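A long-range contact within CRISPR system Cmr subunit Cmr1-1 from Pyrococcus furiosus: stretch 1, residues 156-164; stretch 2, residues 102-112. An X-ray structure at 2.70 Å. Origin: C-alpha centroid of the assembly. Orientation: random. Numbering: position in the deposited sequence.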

ATOM      1  N   GLY A 156       6.477   1.589   5.655  1.00 61.06           N
ATOM      2  CA  GLY A 156       7.061   2.783   6.233  1.00 59.23           C
ATOM      3  C   GLY A 156       6.169   4.014   6.284  1.00 69.57           C
ATOM      4  O   GLY A 156       4.997   3.983   5.897  1.00 55.82           O
ATOM      5  N   PHE A 157       6.743   5.112   6.768  1.00 64.02           N
ATOM      6  CA  PHE A 157       6.036   6.383   6.845  1.00 65.41           C
ATOM      7  C   PHE A 157       5.693   6.891   5.444  1.00 70.02           C
ATOM      8  O   PHE A 157       6.553   6.911   4.559  1.00 70.85           O
ATOM      9  CB  PHE A 157       6.880   7.411   7.607  1.00 59.38           C
ATOM     10  CG  PHE A 157       6.168   8.707   7.878  1.00 59.95           C
ATOM     11  CD1 PHE A 157       4.869   8.711   8.355  1.00 59.28           C
ATOM     12  CD2 PHE A 157       6.809   9.925   7.680  1.00 66.75           C
ATOM     13  CE1 PHE A 157       4.210   9.905   8.617  1.00 62.04           C
ATOM     14  CE2 PHE A 157       6.154  11.123   7.936  1.00 69.08           C
ATOM     15  CZ  PHE A 157       4.851  11.110   8.405  1.00 62.78           C
ATOM     16  N   ARG A 158       4.432   7.282   5.260  1.00 68.37           N
ATOM     17  CA  ARG A 158       3.925   7.842   4.000  1.00 63.11           C
ATOM     18  C   ARG A 158       3.901   6.840   2.842  1.00 55.02           C
ATOM     19  O   ARG A 158       3.896   7.231   1.675  1.00 55.28           O
ATOM     20  CB  ARG A 158       4.740   9.080   3.602  1.00 59.91           C
ATOM     21  CG  ARG A 158       4.385  10.320   4.390  1.00 58.50           C
ATOM     22  CD  ARG A 158       2.977  10.788   4.045  1.00 58.87           C
ATOM     23  NE  ARG A 158       2.521  11.821   4.965  1.00 72.39           N
ATOM     24  CZ  ARG A 158       1.776  11.588   6.042  1.00 72.35           C
ATOM     25  NH1 ARG A 158       1.387  10.353   6.326  1.00 71.74           N
ATOM     26  NH2 ARG A 158       1.417  12.592   6.833  1.00 75.29           N
ATOM     27  N   SER A 159       3.844   5.553   3.165  1.00 57.20           N
ATOM     28  CA  SER A 159       3.862   4.503   2.145  1.00 66.66           C
ATOM     29  C   SER A 159       2.577   4.444   1.303  1.00 64.84           C
ATOM     30  O   SER A 159       2.565   3.840   0.231  1.00 61.88           O
ATOM     31  CB  SER A 159       4.130   3.144   2.796  1.00 61.93           C
ATOM     32  OG  SER A 159       3.661   3.127   4.134  1.00 66.30           O
ATOM     33  N   ARG A 160       1.505   5.075   1.776  1.00 61.33           N
ATOM     34  CA  ARG A 160       0.294   5.220   0.969  1.00 58.52           C
ATOM     35  C   ARG A 160       0.447   6.357  -0.033  1.00 64.15           C
ATOM     36  O   ARG A 160      -0.402   6.550  -0.909  1.00 74.28           O
ATOM     37  CB  ARG A 160      -0.927   5.464   1.853  1.00 59.79           C
ATOM     38  CG  ARG A 160      -1.352   4.249   2.661  1.00 68.14           C
ATOM     39  CD  ARG A 160      -2.465   4.600   3.628  1.00 64.08           C
ATOM     40  NE  ARG A 160      -2.036   5.625   4.568  1.00 75.87           N
ATOM     41  CZ  ARG A 160      -2.845   6.272   5.400  1.00 78.22           C
ATOM     42  NH1 ARG A 160      -4.148   6.013   5.412  1.00 81.49           N
ATOM     43  NH2 ARG A 160      -2.350   7.188   6.218  1.00 70.66           N
ATOM     44  N   ARG A 161       1.537   7.105   0.095  1.00 60.54           N
ATOM     45  CA  ARG A 161       1.797   8.227  -0.793  1.00 60.11           C
ATOM     46  C   ARG A 161       3.135   8.109  -1.514  1.00 67.70           C
ATOM     47  O   ARG A 161       3.830   9.108  -1.706  1.00 69.68           O
ATOM     48  CB  ARG A 161       1.764   9.546  -0.023  1.00 63.85           C
ATOM     49  CG  ARG A 161       0.420   9.936   0.552  1.00 60.21           C
ATOM     50  CD  ARG A 161       0.470  11.396   0.955  1.00 64.54           C
ATOM     51  NE  ARG A 161      -0.678  11.816   1.749  1.00 75.35           N
ATOM     52  CZ  ARG A 161      -0.918  13.080   2.086  1.00 83.69           C
ATOM     53  NH1 ARG A 161      -0.091  14.043   1.686  1.00 68.94           N
ATOM     54  NH2 ARG A 161      -1.985  13.384   2.817  1.00 89.59           N
ATOM     55  N   GLY A 162       3.510   6.894  -1.895  1.00 74.66           N
ATOM     56  CA  GLY A 162       4.650   6.724  -2.775  1.00 74.09           C
ATOM     57  C   GLY A 162       5.964   6.280  -2.164  1.00 74.25           C
ATOM     58  O   GLY A 162       6.887   5.951  -2.897  1.00 87.10           O
ATOM     59  N   THR A 163       6.073   6.264  -0.842  1.00 69.58           N
ATOM     60  CA  THR A 163       7.306   5.781  -0.231  1.00 69.24           C
ATOM     61  C   THR A 163       7.247   4.276   0.010  1.00 69.57           C
ATOM     62  O   THR A 163       6.171   3.695   0.137  1.00 70.67           O
ATOM     63  CB  THR A 163       7.608   6.487   1.109  1.00 65.59           C
ATOM     64  OG1 THR A 163       6.756   5.964   2.132  1.00 68.06           O
ATOM     65  CG2 THR A 163       7.410   7.986   0.992  1.00 66.93           C
ATOM     66  N   GLY A 164       8.412   3.645   0.075  1.00 62.88           N
ATOM     67  CA  GLY A 164       8.487   2.258   0.484  1.00 64.99           C
ATOM     68  C   GLY A 164       7.915   1.268  -0.511  1.00 75.57           C
ATOM     69  O   GLY A 164       7.536   0.156  -0.139  1.00 66.58           O
TER
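Stretch 2 102-112: GYIWFSINLLG

Stretch 2 enters as a turn and leaves as a helix, laid against a loop with no regular secondary structure; the two stretches together bury 446 Å². The loop is folded by two turns, type II from G156 to S159 and type I from R158 to R161, the latter closed by R161 N to R158 O at 2.8 Å. Y103 opens a type I turn that runs to F106; its ring does not touch the loop, and what it offers the loop is backbone, with its O 4.1 Å from R161 NH1. The chains run in roughly opposite directions: I104 CA is 6.3 Å from R161 CA, and W105 CA 7.1 Å from R158 CA. The carbonyl O of I104 lies 3.5 Å from R161 CD and 4.1 Å from R158 CD, so two arginine side chains pass the same peptide oxygen. W105, at the N-cap position, leans its indole into the loop: NE1 donates a hydrogen bond to R161 O (2.9 Å, 150°), an acceptor near the ring plane, while T163 CG2 sits over one face, 3.6 Å from the centroid of the five-membered ring in a CH-pi contact. The edge also meets G162, whose O is 3.8 Å from W105 CZ2. The helix begins at F106, which makes no contact. S107 points toward the loop and takes a hydrogen bond on OG from R158 NH2 (3.1 Å, 142°); its CB also packs 3.7 Å from F157 CZ. I108 reaches in with its end: CG1 is 3.9 Å from F157 CD2, and CD1 is 3.9 Å from T163 CG2 and 4.1 Å from R158 CB. N109 and L110 stay out of reach. L111, one turn after S107, sets CD1 3.8 Å from F157 CE2, so this phenylalanine meets S107, I108 and L111 along the helix. G112 makes no contact, and the helix continues.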

ATOM      1  N   GLY A 102       7.660  17.691  -2.930  1.00 76.73           N
ATOM      2  CA  GLY A 102       7.475  18.442  -1.701  1.00 75.00           C
ATOM      3  C   GLY A 102       6.084  18.475  -1.101  1.00 76.92           C
ATOM      4  O   GLY A 102       5.921  18.831   0.066  1.00 83.18           O
ATOM      5  N   TYR A 103       5.072  18.115  -1.880  1.00 75.97           N
ATOM      6  CA  TYR A 103       3.716  18.103  -1.349  1.00 75.71           C
ATOM      7  C   TYR A 103       3.302  16.711  -0.878  1.00 69.51           C
ATOM      8  O   TYR A 103       2.779  16.568   0.222  1.00 69.05           O
ATOM      9  CB  TYR A 103       2.732  18.642  -2.385  1.00 84.47           C
ATOM     10  CG  TYR A 103       2.849  20.136  -2.582  1.00 95.53           C
ATOM     11  CD1 TYR A 103       2.266  21.022  -1.684  1.00 88.61           C
ATOM     12  CD2 TYR A 103       3.554  20.661  -3.660  1.00102.58           C
ATOM     13  CE1 TYR A 103       2.374  22.390  -1.857  1.00 91.76           C
ATOM     14  CE2 TYR A 103       3.669  22.029  -3.841  1.00101.39           C
ATOM     15  CZ  TYR A 103       3.076  22.889  -2.937  1.00102.65           C
ATOM     16  OH  TYR A 103       3.189  24.251  -3.119  1.00110.29           O
ATOM     17  N   ILE A 104       3.544  15.686  -1.686  1.00 65.41           N
ATOM     18  CA  ILE A 104       3.178  14.337  -1.271  1.00 60.79           C
ATOM     19  C   ILE A 104       4.015  13.889  -0.073  1.00 72.26           C
ATOM     20  O   ILE A 104       3.530  13.140   0.771  1.00 77.22           O
ATOM     21  CB  ILE A 104       3.316  13.303  -2.419  1.00 61.67           C
ATOM     22  CG1 ILE A 104       4.737  13.261  -2.977  1.00 63.26           C
ATOM     23  CG2 ILE A 104       2.323  13.594  -3.537  1.00 59.90           C
ATOM     24  CD1 ILE A 104       4.934  12.178  -4.020  1.00 61.12           C
ATOM     25  N   TRP A 105       5.260  14.353   0.009  1.00 78.36           N
ATOM     26  CA  TRP A 105       6.142  13.976   1.115  1.00 78.46           C
ATOM     27  C   TRP A 105       6.433  15.143   2.049  1.00 80.09           C
ATOM     28  O   TRP A 105       7.461  15.153   2.728  1.00 70.07           O
ATOM     29  CB  TRP A 105       7.462  13.413   0.591  1.00 69.74           C
ATOM     30  CG  TRP A 105       7.314  12.140  -0.181  1.00 75.26           C
ATOM     31  CD1 TRP A 105       6.163  11.442  -0.399  1.00 70.03           C
ATOM     32  CD2 TRP A 105       8.356  11.411  -0.840  1.00 74.50           C
ATOM     33  NE1 TRP A 105       6.423  10.328  -1.154  1.00 70.00           N
ATOM     34  CE2 TRP A 105       7.761  10.287  -1.441  1.00 75.81           C
ATOM     35  CE3 TRP A 105       9.731  11.604  -0.986  1.00 74.72           C
ATOM     36  CZ2 TRP A 105       8.497   9.353  -2.170  1.00 83.39           C
ATOM     37  CZ3 TRP A 105      10.458  10.676  -1.715  1.00 76.32           C
ATOM     38  CH2 TRP A 105       9.840   9.566  -2.296  1.00 73.48           C
ATOM     39  N   PHE A 106       5.528  16.119   2.070  1.00 73.46           N
ATOM     40  CA  PHE A 106       5.636  17.284   2.942  1.00 69.69           C
ATOM     41  C   PHE A 106       6.049  16.922   4.367  1.00 67.25           C
ATOM     42  O   PHE A 106       6.977  17.510   4.917  1.00 70.15           O
ATOM     43  CB  PHE A 106       4.303  18.039   2.960  1.00 65.68           C
ATOM     44  CG  PHE A 106       4.258  19.179   3.936  1.00 67.13           C
ATOM     45  CD1 PHE A 106       3.829  18.981   5.239  1.00 67.52           C
ATOM     46  CD2 PHE A 106       4.625  20.457   3.547  1.00 71.42           C
ATOM     47  CE1 PHE A 106       3.786  20.029   6.140  1.00 71.27           C
ATOM     48  CE2 PHE A 106       4.582  21.512   4.443  1.00 68.64           C
ATOM     49  CZ  PHE A 106       4.161  21.295   5.741  1.00 69.15           C
ATOM     50  N   SER A 107       5.354  15.953   4.953  1.00 71.35           N
ATOM     51  CA  SER A 107       5.582  15.554   6.340  1.00 72.13           C
ATOM     52  C   SER A 107       7.011  15.073   6.585  1.00 71.33           C
ATOM     53  O   SER A 107       7.565  15.287   7.659  1.00 77.68           O
ATOM     54  CB  SER A 107       4.587  14.460   6.748  1.00 72.12           C
ATOM     55  OG  SER A 107       3.308  15.001   7.036  1.00 77.62           O
ATOM     56  N   ILE A 108       7.601  14.423   5.590  1.00 69.40           N
ATOM     57  CA  ILE A 108       8.964  13.926   5.707  1.00 70.99           C
ATOM     58  C   ILE A 108       9.925  15.106   5.690  1.00 76.77           C
ATOM     59  O   ILE A 108      10.880  15.166   6.466  1.00 80.66           O
ATOM     60  CB  ILE A 108       9.305  12.942   4.568  1.00 75.07           C
ATOM     61  CG1 ILE A 108       8.320  11.771   4.565  1.00 71.51           C
ATOM     62  CG2 ILE A 108      10.735  12.441   4.702  1.00 66.77           C
ATOM     63  CD1 ILE A 108       8.468  10.860   3.374  1.00 78.91           C
ATOM     64  N   ASN A 109       9.641  16.054   4.805  1.00 76.02           N
ATOM     65  CA  ASN A 109      10.427  17.271   4.680  1.00 80.70           C
ATOM     66  C   ASN A 109      10.433  18.077   5.978  1.00 83.55           C
ATOM     67  O   ASN A 109      11.438  18.694   6.334  1.00 87.31           O
ATOM     68  CB  ASN A 109       9.882  18.116   3.527  1.00 87.40           C
ATOM     69  CG  ASN A 109      10.817  19.236   3.128  1.00 91.53           C
ATOM     70  OD1 ASN A 109      11.973  19.274   3.544  1.00 97.74           O
ATOM     71  ND2 ASN A 109      10.320  20.153   2.306  1.00100.56           N
ATOM     72  N   LEU A 110       9.310  18.054   6.690  1.00 82.29           N
ATOM     73  CA  LEU A 110       9.173  18.804   7.931  1.00 81.19           C
ATOM     74  C   LEU A 110       9.953  18.145   9.064  1.00 84.76           C
ATOM     75  O   LEU A 110      10.618  18.824   9.845  1.00 89.72           O
ATOM     76  CB  LEU A 110       7.699  18.944   8.315  1.00 78.44           C
ATOM     77  CG  LEU A 110       7.420  19.738   9.594  1.00 78.92           C
ATOM     78  CD1 LEU A 110       8.089  21.099   9.533  1.00 76.41           C
ATOM     79  CD2 LEU A 110       5.931  19.884   9.821  1.00 73.85           C
ATOM     80  N   LEU A 111       9.858  16.823   9.160  1.00 79.56           N
ATOM     81  CA  LEU A 111      10.649  16.075  10.129  1.00 83.62           C
ATOM     82  C   LEU A 111      12.136  16.267   9.854  1.00 91.69           C
ATOM     83  O   LEU A 111      12.944  16.343  10.778  1.00 85.28           O
ATOM     84  CB  LEU A 111      10.291  14.589  10.091  1.00 89.04           C
ATOM     85  CG  LEU A 111       8.928  14.202  10.665  1.00 86.38           C
ATOM     86  CD1 LEU A 111       8.578  12.770  10.302  1.00 82.26           C
ATOM     87  CD2 LEU A 111       8.914  14.393  12.178  1.00 80.14           C
ATOM     88  N   GLY A 112      12.484  16.346   8.572  1.00 91.73           N
ATOM     89  CA  GLY A 112      13.855  16.569   8.157  1.00 90.67           C
ATOM     90  C   GLY A 112      14.418  17.876   8.677  1.00 94.98           C
ATOM     91  O   GLY A 112      15.495  17.898   9.270  1.00100.46           O
TER